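Local coordinates for Two-component system response regulator (Bacteroides fragilis, PDB 2QR3), which probably serves as the phosphorylation-controlled receiver domain of a DNA-binding, ATP-dependent transcription regulator in a two-component signalling system, at residues A18-L21 and L22-H26; G67-W70 and L71-K75; K109-N113 and Q114-E118. All blocks are in the same frame, centred on the assembly; numbering follows the deposited sequence.

Contact 1 of 3, residues A18-L21 and L22-H26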
ATOM      1  N   ALA A  18      12.434  -2.372   5.574  1.00 16.53           N
ATOM      2  CA  ALA A  18      13.050  -2.323   4.244  1.00 17.29           C
ATOM      3  C   ALA A  18      12.394  -1.256   3.384  1.00 18.03           C
ATOM      4  O   ALA A  18      13.053  -0.520   2.685  1.00 18.01           O
ATOM      5  CB  ALA A  18      12.957  -3.669   3.556  1.00 17.54           C
ATOM      6  N   VAL A  19      11.068  -1.193   3.398  1.00 19.03           N
ATOM      7  CA  VAL A  19      10.396  -0.311   2.450  1.00 19.79           C
ATOM      8  C   VAL A  19      10.610   1.141   2.857  1.00 21.30           C
ATOM      9  O   VAL A  19      10.794   2.018   1.991  1.00 21.59           O
ATOM     10  CB  VAL A  19       8.894  -0.688   2.317  1.00 19.53           C
ATOM     11  CG1 VAL A  19       8.156   0.339   1.457  1.00 23.18           C
ATOM     12  CG2 VAL A  19       8.767  -2.077   1.708  1.00 19.04           C
ATOM     13  N   GLN A  20      10.616   1.385   4.170  1.00 22.50           N
ATOM     14  CA  GLN A  20      10.863   2.724   4.721  1.00 25.13           C
ATOM     15  C   GLN A  20      12.215   3.190   4.205  1.00 25.38           C
ATOM     16  O   GLN A  20      12.345   4.296   3.656  1.00 25.41           O
ATOM     17  CB  GLN A  20      10.805   2.668   6.260  1.00 27.37           C
ATOM     18  CG  GLN A  20      11.401   3.847   7.028  1.00 34.09           C
ATOM     19  CD  GLN A  20      10.377   4.918   7.394  1.00 40.08           C
ATOM     20  OE1 GLN A  20       9.393   4.663   8.126  1.00 42.09           O
ATOM     21  NE2 GLN A  20      10.627   6.142   6.922  1.00 41.86           N
ATOM     22  N   LEU A  21      13.221   2.330   4.347  1.00 23.82           N
ATOM     23  CA  LEU A  21      14.558   2.659   3.867  1.00 25.18           C
ATOM     24  C   LEU A  21      14.571   2.959   2.371  1.00 24.35           C
ATOM     25  O   LEU A  21      15.254   3.882   1.915  1.00 24.66           O
ATOM     26  CB  LEU A  21      15.557   1.538   4.221  1.00 24.27           C
ATOM     27  CG  LEU A  21      17.011   1.690   3.738  1.00 26.75           C
ATOM     28  CD1 LEU A  21      17.630   3.025   4.120  1.00 28.63           C
ATOM     29  CD2 LEU A  21      17.844   0.551   4.312  1.00 27.63           C
ATOM     30  N   LEU A  22      13.817   2.185   1.589  1.00 24.38           N
ATOM     31  CA  LEU A  22      13.803   2.359   0.156  1.00 23.99           C
ATOM     32  C   LEU A  22      13.081   3.636  -0.268  1.00 25.22           C
ATOM     33  O   LEU A  22      13.443   4.239  -1.280  1.00 26.19           O
ATOM     34  CB  LEU A  22      13.154   1.143  -0.537  1.00 23.92           C
ATOM     35  CG  LEU A  22      13.910  -0.183  -0.425  1.00 22.91           C
ATOM     36  CD1 LEU A  22      12.995  -1.388  -0.754  1.00 21.89           C
ATOM     37  CD2 LEU A  22      15.189  -0.178  -1.290  1.00 25.21           C
ATOM     38  N   LEU A  23      12.052   4.048   0.485  1.00 24.73           N
ATOM     39  CA  LEU A  23      11.175   5.124   0.010  1.00 25.41           C
ATOM     40  C   LEU A  23      11.408   6.478   0.665  1.00 26.64           C
ATOM     41  O   LEU A  23      10.904   7.487   0.142  1.00 26.79           O
ATOM     42  CB  LEU A  23       9.696   4.716   0.168  1.00 24.94           C
ATOM     43  CG  LEU A  23       9.268   3.414  -0.530  1.00 24.37           C
ATOM     44  CD1 LEU A  23       7.771   3.140  -0.235  1.00 23.08           C
ATOM     45  CD2 LEU A  23       9.525   3.392  -2.049  1.00 23.69           C
ATOM     46  N   LYS A  24      12.115   6.461   1.812  1.00 27.79           N
ATOM     47  CA  LYS A  24      12.474   7.627   2.675  1.00 30.55           C
ATOM     48  C   LYS A  24      12.876   8.868   1.873  1.00 30.91           C
ATOM     49  O   LYS A  24      12.639  10.007   2.286  1.00 29.74           O
ATOM     50  CB  LYS A  24      13.721   7.268   3.521  1.00 30.13           C
ATOM     51  CG  LYS A  24      13.557   6.928   4.980  1.00 34.58           C
ATOM     52  CD  LYS A  24      14.980   6.685   5.587  1.00 33.79           C
ATOM     53  CE  LYS A  24      14.965   6.470   7.116  1.00 40.49           C
ATOM     54  NZ  LYS A  24      15.029   5.021   7.511  1.00 43.54           N
ATOM     55  N   ASN A  25      13.540   8.648   0.747  1.00 31.66           N
ATOM     56  CA  ASN A  25      14.158   9.769   0.049  1.00 33.24           C
ATOM     57  C   ASN A  25      13.429  10.219  -1.193  1.00 33.01           C
ATOM     58  O   ASN A  25      13.928  11.065  -1.958  1.00 33.49           O
ATOM     59  CB  ASN A  25      15.635   9.482  -0.219  1.00 34.10           C
ATOM     60  CG  ASN A  25      16.508  10.171   0.778  1.00 37.99           C
ATOM     61  OD1 ASN A  25      16.933   9.563   1.766  1.00 43.56           O
ATOM     62  ND2 ASN A  25      16.701  11.479   0.592  1.00 37.44           N
ATOM     63  N   HIS A  26      12.234   9.663  -1.375  1.00 31.79           N
ATOM     64  CA  HIS A  26      11.370  10.033  -2.474  1.00 32.03           C
ATOM     65  C   HIS A  26      10.120  10.726  -1.988  1.00 30.73           C
ATOM     66  O   HIS A  26       9.761  11.799  -2.491  1.00 32.00           O
ATOM     67  CB  HIS A  26      11.048   8.820  -3.346  1.00 33.12           C
ATOM     68  CG  HIS A  26      12.209   8.382  -4.172  1.00 36.59           C
ATOM     69  ND1 HIS A  26      13.264   7.673  -3.642  1.00 41.10           N
ATOM     70  CD2 HIS A  26      12.518   8.610  -5.469  1.00 40.29           C
ATOM     71  CE1 HIS A  26      14.165   7.457  -4.586  1.00 43.25           C
ATOM     72  NE2 HIS A  26      13.734   8.014  -5.705  1.00 43.17           N
TER
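Val19 and Leu23, one helical turn apart, stand side by side and point the same way, and their branches make the main apolar contact: Val19 CG1 presses on Leu23 CD1 at 3.3 Å, closer than ordinary van der Waals packing. Val19 CG1 lies anti to its backbone N (chi1 173°), on the side of its own carbonyl carbon, which carries this methyl toward the next turn. Both residues are buried. Val19 packs on Ile8 and Leu23 on Ile6 of strand 5-9, while Leu23 also meets Leu117 and Leu120 of helix 113-124, so branched hydrocarbon suits both places.

The backbone bonds follow the i to i+4 pattern of helix 13-23. Leu22 N donates to Ala18 O at 3.0 Å, Leu23 N to Val19 O at 2.8 Å and Lys24 N to Gln20 O at 2.9 Å. Gln20 O also receives a weak second bond from Leu23 N.

On the more exposed flank, the side chains of Gln20 and Lys24 run across each other. Lys24 CG lies 3.6 Å from Gln20 NE2, and Lys24 NZ folds back to 3.8 Å from Gln20 CG. In each pair a methylene of one chain meets the polar end of the other, in van der Waals contact and not a hydrogen bond. The chemistry thus divides this amphipathic turn: tight hydrocarbon packing toward the sheet, Lys24 at the exposed surface, and between them Gln20, which also touches Val30 and Thr32.

Contact 2 of 3, residues G67-W70 and L71-K75; sequences GLFW and LHEIK
The Phe69 ring carries Glu73 on one face: Glu73 CG sits 3.7 Å above the ring plane, displaced toward the rim near CZ, and makes a CH-pi contact with the ring centroid at 4.0 Å. At the edge of the same ring, in its plane, lies Trp70 CD1. The indole in turn has Phe69 CE2 over the centre of one face, so the phenyl group presents its rim to the Trp70 ring while offering a face to Glu73.

Glu73 CG, opposite its own carbonyl carbon across the first torsion (chi1 -69°), is set over the phenyl ring, and the bend at chi2 turns the carboxylate beyond it. The CG methylene thus lies against the aromatic face while the carboxylate, turned 32° from the ring plane, forms a salt bridge through OE2 with Arg76 NH2. An acid with a two-carbon spacer suits this position, since it joins apolar and ionic contacts. Trp70 spends its polar atom on Thr58, to which NE1 is hydrogen-bonded, and its ring also meets Phe57.

The more buried flank is aliphatic. Leu68 CD2 and Leu71 CD2 are 4.2 Å apart, a looser contact; Leu71 and Ile74 pack on Val83 of strand 83-88. Gly67 is buried at the start of the helix, and its O accepts from Leu71 N at 2.8 Å. The series continues to Ile74 N and Trp70 O, 3.0 Å apart with a nearly straight N-H...O angle of 170°. This is an amphipathic alpha-helix of the CheY-like receiver fold: helix 67-77 follows the strand bearing the predicted phosphorylation site Asp54 and leads toward strand 83-88.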
ATOM      1  N   GLY A  67      -6.277  -8.696   2.803  1.00 31.36           N
ATOM      2  CA  GLY A  67      -6.021  -7.546   1.940  1.00 29.12           C
ATOM      3  C   GLY A  67      -7.225  -7.049   1.178  1.00 27.78           C
ATOM      4  O   GLY A  67      -7.435  -5.832   1.083  1.00 27.99           O
ATOM      5  N   LEU A  68      -8.018  -7.970   0.619  1.00 26.50           N
ATOM      6  CA  LEU A  68      -9.162  -7.540  -0.200  1.00 25.13           C
ATOM      7  C   LEU A  68     -10.208  -6.812   0.639  1.00 24.45           C
ATOM      8  O   LEU A  68     -10.773  -5.803   0.232  1.00 22.33           O
ATOM      9  CB  LEU A  68      -9.765  -8.718  -0.957  1.00 25.18           C
ATOM     10  CG  LEU A  68      -8.796  -9.316  -1.982  1.00 25.43           C
ATOM     11  CD1 LEU A  68      -9.356 -10.627  -2.506  1.00 25.26           C
ATOM     12  CD2 LEU A  68      -8.573  -8.288  -3.116  1.00 23.26           C
ATOM     13  N   PHE A  69     -10.446  -7.333   1.837  1.00 24.62           N
ATOM     14  CA  PHE A  69     -11.323  -6.657   2.790  1.00 24.97           C
ATOM     15  C   PHE A  69     -10.869  -5.226   3.079  1.00 24.52           C
ATOM     16  O   PHE A  69     -11.657  -4.269   3.001  1.00 23.64           O
ATOM     17  CB  PHE A  69     -11.381  -7.461   4.090  1.00 26.60           C
ATOM     18  CG  PHE A  69     -12.075  -6.734   5.191  1.00 29.24           C
ATOM     19  CD1 PHE A  69     -13.462  -6.785   5.308  1.00 32.22           C
ATOM     20  CD2 PHE A  69     -11.353  -5.958   6.078  1.00 30.24           C
ATOM     21  CE1 PHE A  69     -14.116  -6.088   6.322  1.00 33.14           C
ATOM     22  CE2 PHE A  69     -11.992  -5.244   7.083  1.00 32.76           C
ATOM     23  CZ  PHE A  69     -13.380  -5.315   7.202  1.00 31.05           C
ATOM     24  N   TRP A  70      -9.584  -5.066   3.395  1.00 24.33           N
ATOM     25  CA  TRP A  70      -9.036  -3.735   3.708  1.00 23.90           C
ATOM     26  C   TRP A  70      -9.012  -2.803   2.506  1.00 23.02           C
ATOM     27  O   TRP A  70      -9.232  -1.598   2.625  1.00 21.88           O
ATOM     28  CB  TRP A  70      -7.650  -3.878   4.369  1.00 25.90           C
ATOM     29  CG  TRP A  70      -7.786  -4.467   5.731  1.00 27.52           C
ATOM     30  CD1 TRP A  70      -7.424  -5.737   6.138  1.00 29.20           C
ATOM     31  CD2 TRP A  70      -8.393  -3.842   6.864  1.00 28.47           C
ATOM     32  NE1 TRP A  70      -7.736  -5.910   7.476  1.00 30.85           N
ATOM     33  CE2 TRP A  70      -8.339  -4.765   7.937  1.00 30.36           C
ATOM     34  CE3 TRP A  70      -8.949  -2.580   7.086  1.00 29.15           C
ATOM     35  CZ2 TRP A  70      -8.839  -4.464   9.208  1.00 30.78           C
ATOM     36  CZ3 TRP A  70      -9.446  -2.283   8.345  1.00 30.15           C
ATOM     37  CH2 TRP A  70      -9.398  -3.222   9.388  1.00 28.90           C
ATOM     38  N   LEU A  71      -8.761  -3.359   1.325  1.00 21.41           N
ATOM     39  CA  LEU A  71      -8.833  -2.545   0.105  1.00 20.58           C
ATOM     40  C   LEU A  71     -10.223  -1.948   0.008  1.00 20.96           C
ATOM     41  O   LEU A  71     -10.409  -0.760  -0.290  1.00 20.14           O
ATOM     42  CB  LEU A  71      -8.557  -3.433  -1.137  1.00 20.26           C
ATOM     43  CG  LEU A  71      -9.001  -2.925  -2.512  1.00 21.57           C
ATOM     44  CD1 LEU A  71      -8.149  -1.718  -2.963  1.00 20.76           C
ATOM     45  CD2 LEU A  71      -8.832  -4.102  -3.498  1.00 20.32           C
ATOM     46  N   HIS A  72     -11.219  -2.780   0.270  1.00 20.50           N
ATOM     47  CA  HIS A  72     -12.589  -2.358   0.073  1.00 22.24           C
ATOM     48  C   HIS A  72     -12.957  -1.264   1.067  1.00 21.62           C
ATOM     49  O   HIS A  72     -13.637  -0.304   0.729  1.00 21.55           O
ATOM     50  CB  HIS A  72     -13.515  -3.558   0.219  1.00 22.98           C
ATOM     51  CG  HIS A  72     -14.903  -3.284  -0.247  1.00 29.43           C
ATOM     52  ND1 HIS A  72     -15.223  -3.173  -1.584  1.00 34.69           N
ATOM     53  CD2 HIS A  72     -16.055  -3.096   0.438  1.00 32.80           C
ATOM     54  CE1 HIS A  72     -16.519  -2.925  -1.700  1.00 37.67           C
ATOM     55  NE2 HIS A  72     -17.045  -2.866  -0.488  1.00 36.23           N
ATOM     56  N   GLU A  73     -12.507  -1.436   2.298  1.00 22.48           N
ATOM     57  CA  GLU A  73     -12.890  -0.507   3.363  1.00 23.39           C
ATOM     58  C   GLU A  73     -12.216   0.827   3.157  1.00 23.29           C
ATOM     59  O   GLU A  73     -12.828   1.870   3.321  1.00 25.03           O
ATOM     60  CB  GLU A  73     -12.568  -1.101   4.732  1.00 23.17           C
ATOM     61  CG  GLU A  73     -13.460  -2.301   5.068  1.00 26.16           C
ATOM     62  CD  GLU A  73     -14.962  -1.962   4.973  1.00 29.05           C
ATOM     63  OE1 GLU A  73     -15.354  -0.839   5.375  1.00 30.20           O
ATOM     64  OE2 GLU A  73     -15.711  -2.814   4.460  1.00 28.02           O
ATOM     65  N   ILE A  74     -10.950   0.801   2.745  1.00 23.62           N
ATOM     66  CA  ILE A  74     -10.278   2.043   2.408  1.00 23.74           C
ATOM     67  C   ILE A  74     -10.988   2.746   1.257  1.00 24.91           C
ATOM     68  O   ILE A  74     -11.249   3.942   1.327  1.00 25.90           O
ATOM     69  CB  ILE A  74      -8.793   1.792   2.034  1.00 23.96           C
ATOM     70  CG1 ILE A  74      -7.997   1.293   3.256  1.00 22.48           C
ATOM     71  CG2 ILE A  74      -8.210   3.013   1.362  1.00 24.30           C
ATOM     72  CD1 ILE A  74      -6.551   0.773   2.911  1.00 24.11           C
ATOM     73  N   LYS A  75     -11.330   2.019   0.189  1.00 25.65           N
ATOM     74  CA  LYS A  75     -11.971   2.666  -0.972  1.00 26.34           C
ATOM     75  C   LYS A  75     -13.376   3.175  -0.636  1.00 26.98           C
ATOM     76  O   LYS A  75     -13.863   4.131  -1.231  1.00 27.31           O
ATOM     77  CB  LYS A  75     -12.023   1.733  -2.191  1.00 27.11           C
ATOM     78  CG  LYS A  75     -10.658   1.193  -2.665  1.00 28.63           C
ATOM     79  CD  LYS A  75      -9.632   2.281  -3.019  1.00 31.27           C
ATOM     80  CE  LYS A  75      -9.965   2.936  -4.344  1.00 34.12           C
ATOM     81  NZ  LYS A  75      -8.898   3.852  -4.814  1.00 33.85           N
TER

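Contact 3 of 3, residues K109-N113 and Q114-E118; sequences KPWDN and QKLLE
The backbone passes from extended conformation at Trp111 and Asp112 into helix 113-124, whose first turns bond Leu116 N to Asp112 O at 2.9 Å and Leu117 N to Asn113 O at 3.2 Å. Asp112 occupies the N-cap. A chi1 of 169° swings its carboxylate to the carbonyl side, facing the amides of the first turn, and OD2 accepts from Lys115 N at 2.9 Å. This bond is almost straight, at 169°, and uses the anti lone pair of OD2, the one away from the other carboxylate oxygen. A short acidic side chain is apt here: it satisfies an amide that precedes the regular helical bonding pattern, and its negative charge would be favoured by the positive end of the helix dipole.

Before the cap comes Lys109, joined to Pro110 by a cis peptide bond. In the CheY-like receiver fold, a lysine followed by a cis proline at the end of the fifth strand belongs to the phosphoacceptor pocket. Consistent with that role, Lys109 NZ forms a salt bridge to Asp10 OD2, and the lysine chain touches Asp54, the predicted phosphorylation site.

Trp111 turns its indole toward the new helix. Leu116 CD2 lies over a face of the five-membered ring, 3.9 Å from its centroid and 25° off the normal, in a CH-pi contact; the nearest ring atom to this methyl is CD1, at 3.6 Å. Leucine fits because a branch methyl can settle on the flat indole while the same buried side chain also packs on Leu52 of strand 48-54. A weak and strongly bent bond runs from Trp111 NE1 to Asn113 OD1.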
ATOM      1  N   LYS A 109       6.037  -9.762  -4.014  1.00 23.72           N
ATOM      2  CA  LYS A 109       7.209 -10.024  -3.164  1.00 25.62           C
ATOM      3  C   LYS A 109       7.720 -11.445  -3.503  1.00 26.98           C
ATOM      4  O   LYS A 109       6.914 -12.327  -3.739  1.00 28.45           O
ATOM      5  CB  LYS A 109       6.819 -10.048  -1.704  1.00 26.08           C
ATOM      6  CG  LYS A 109       6.069  -8.874  -1.148  1.00 28.39           C
ATOM      7  CD  LYS A 109       5.463  -9.279   0.209  1.00 31.15           C
ATOM      8  CE  LYS A 109       5.167  -8.062   1.088  1.00 33.18           C
ATOM      9  NZ  LYS A 109       4.529  -8.356   2.430  1.00 33.12           N
ATOM     10  N   PRO A 110       9.050 -11.666  -3.528  1.00 27.14           N
ATOM     11  CA  PRO A 110      10.098 -10.673  -3.327  1.00 26.31           C
ATOM     12  C   PRO A 110      10.066  -9.670  -4.467  1.00 25.38           C
ATOM     13  O   PRO A 110       9.871 -10.047  -5.634  1.00 26.43           O
ATOM     14  CB  PRO A 110      11.394 -11.507  -3.348  1.00 26.57           C
ATOM     15  CG  PRO A 110      11.037 -12.736  -4.148  1.00 27.92           C
ATOM     16  CD  PRO A 110       9.604 -13.014  -3.810  1.00 27.35           C
ATOM     17  N   TRP A 111      10.225  -8.401  -4.127  1.00 22.90           N
ATOM     18  CA  TRP A 111      10.123  -7.317  -5.088  1.00 22.38           C
ATOM     19  C   TRP A 111      11.463  -6.945  -5.723  1.00 22.06           C
ATOM     20  O   TRP A 111      12.540  -7.364  -5.264  1.00 22.09           O
ATOM     21  CB  TRP A 111       9.498  -6.079  -4.411  1.00 20.69           C
ATOM     22  CG  TRP A 111      10.320  -5.497  -3.326  1.00 20.15           C
ATOM     23  CD1 TRP A 111      11.204  -4.482  -3.445  1.00 19.94           C
ATOM     24  CD2 TRP A 111      10.333  -5.885  -1.926  1.00 19.00           C
ATOM     25  NE1 TRP A 111      11.802  -4.213  -2.216  1.00 16.95           N
ATOM     26  CE2 TRP A 111      11.269  -5.048  -1.270  1.00 18.33           C
ATOM     27  CE3 TRP A 111       9.650  -6.851  -1.174  1.00 20.01           C
ATOM     28  CZ2 TRP A 111      11.551  -5.156   0.094  1.00 18.26           C
ATOM     29  CZ3 TRP A 111       9.922  -6.949   0.201  1.00 20.66           C
ATOM     30  CH2 TRP A 111      10.870  -6.112   0.819  1.00 20.35           C
ATOM     31  N   ASP A 112      11.379  -6.170  -6.798  1.00 22.67           N
ATOM     32  CA  ASP A 112      12.534  -5.520  -7.369  1.00 23.32           C
ATOM     33  C   ASP A 112      12.484  -4.089  -6.851  1.00 23.00           C
ATOM     34  O   ASP A 112      11.406  -3.462  -6.870  1.00 22.56           O
ATOM     35  CB  ASP A 112      12.496  -5.584  -8.909  1.00 24.21           C
ATOM     36  CG  ASP A 112      13.549  -4.696  -9.547  1.00 27.80           C
ATOM     37  OD1 ASP A 112      14.696  -5.174  -9.765  1.00 31.43           O
ATOM     38  OD2 ASP A 112      13.259  -3.495  -9.759  1.00 30.87           O
ATOM     39  N   ASN A 113      13.600  -3.583  -6.339  1.00 22.00           N
ATOM     40  CA  ASN A 113      13.603  -2.279  -5.663  1.00 23.19           C
ATOM     41  C   ASN A 113      13.155  -1.131  -6.560  1.00 24.53           C
ATOM     42  O   ASN A 113      12.327  -0.301  -6.166  1.00 23.71           O
ATOM     43  CB  ASN A 113      14.980  -1.941  -5.077  1.00 22.49           C
ATOM     44  CG  ASN A 113      15.345  -2.813  -3.899  1.00 23.23           C
ATOM     45  OD1 ASN A 113      14.480  -3.434  -3.293  1.00 21.41           O
ATOM     46  ND2 ASN A 113      16.639  -2.841  -3.548  1.00 18.78           N
ATOM     47  N   GLN A 114      13.686  -1.097  -7.780  1.00 26.11           N
ATOM     48  CA  GLN A 114      13.289  -0.023  -8.705  1.00 28.44           C
ATOM     49  C   GLN A 114      11.848  -0.139  -9.177  1.00 27.73           C
ATOM     50  O   GLN A 114      11.168   0.875  -9.252  1.00 29.34           O
ATOM     51  CB  GLN A 114      14.277   0.144  -9.878  1.00 30.05           C
ATOM     52  CG  GLN A 114      14.165   1.512 -10.595  1.00 35.14           C
ATOM     53  CD  GLN A 114      14.667   2.729  -9.765  1.00 41.66           C
ATOM     54  OE1 GLN A 114      15.227   2.582  -8.670  1.00 46.41           O
ATOM     55  NE2 GLN A 114      14.469   3.933 -10.309  1.00 43.98           N
ATOM     56  N   LYS A 115      11.382  -1.351  -9.472  1.00 27.86           N
ATOM     57  CA  LYS A 115       9.981  -1.597  -9.819  1.00 28.24           C
ATOM     58  C   LYS A 115       9.019  -1.180  -8.691  1.00 26.60           C
ATOM     59  O   LYS A 115       7.965  -0.602  -8.950  1.00 26.55           O
ATOM     60  CB  LYS A 115       9.762  -3.072 -10.162  1.00 28.61           C
ATOM     61  CG  LYS A 115       8.582  -3.335 -11.087  1.00 32.36           C
ATOM     62  CD  LYS A 115       8.443  -4.834 -11.470  1.00 31.62           C
ATOM     63  CE  LYS A 115       7.380  -5.028 -12.550  1.00 35.29           C
ATOM     64  NZ  LYS A 115       7.201  -6.465 -12.989  1.00 36.63           N
ATOM     65  N   LEU A 116       9.386  -1.461  -7.444  1.00 24.29           N
ATOM     66  CA  LEU A 116       8.539  -1.084  -6.312  1.00 22.34           C
ATOM     67  C   LEU A 116       8.377   0.419  -6.289  1.00 22.06           C
ATOM     68  O   LEU A 116       7.263   0.923  -6.205  1.00 21.15           O
ATOM     69  CB  LEU A 116       9.145  -1.589  -4.979  1.00 21.97           C
ATOM     70  CG  LEU A 116       8.527  -1.076  -3.696  1.00 21.03           C
ATOM     71  CD1 LEU A 116       7.075  -1.525  -3.524  1.00 23.23           C
ATOM     72  CD2 LEU A 116       9.346  -1.512  -2.481  1.00 22.85           C
ATOM     73  N   LEU A 117       9.489   1.137  -6.387  1.00 21.85           N
ATOM     74  CA  LEU A 117       9.437   2.599  -6.331  1.00 22.63           C
ATOM     75  C   LEU A 117       8.588   3.130  -7.476  1.00 22.48           C
ATOM     76  O   LEU A 117       7.728   4.000  -7.278  1.00 21.74           O
ATOM     77  CB  LEU A 117      10.841   3.208  -6.366  1.00 21.95           C
ATOM     78  CG  LEU A 117      10.938   4.743  -6.427  1.00 24.23           C
ATOM     79  CD1 LEU A 117      10.200   5.464  -5.272  1.00 24.52           C
ATOM     80  CD2 LEU A 117      12.425   5.124  -6.491  1.00 25.15           C
ATOM     81  N   GLU A 118       8.856   2.607  -8.671  1.00 23.29           N
ATOM     82  CA  GLU A 118       8.202   3.079  -9.883  1.00 23.60           C
ATOM     83  C   GLU A 118       6.711   2.878  -9.868  1.00 22.64           C
ATOM     84  O   GLU A 118       5.966   3.782 -10.255  1.00 22.52           O
ATOM     85  CB  GLU A 118       8.834   2.453 -11.117  1.00 24.83           C
ATOM     86  CG  GLU A 118      10.259   2.993 -11.286  1.00 29.97           C
ATOM     87  CD  GLU A 118      10.835   2.779 -12.671  1.00 37.44           C
ATOM     88  OE1 GLU A 118      10.275   1.972 -13.452  1.00 41.72           O
ATOM     89  OE2 GLU A 118      11.866   3.427 -12.956  1.00 40.26           O
TER

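From the N terminus, contact 1 lies along the C-terminal part of helix 13-23, ahead of strand 29-33; contact 2 then forms the opening turns of helix 67-77, and contact 3 leads from strand 105-109 into helix 113-124. Each joins residues three to five positions apart in two adjoining segments, so none closes a long loop, and the three follow in series without nesting or crossing. Contacts 1 and 3 touch, their centres 11 Å apart: Leu22 meets Trp111 and Asn113, while Leu23 and His26 meet Leu117, tying the first helix to the last. Contact 2 lies on the opposite side of the chain's centre from both, its centre 24 Å from that of contact 1.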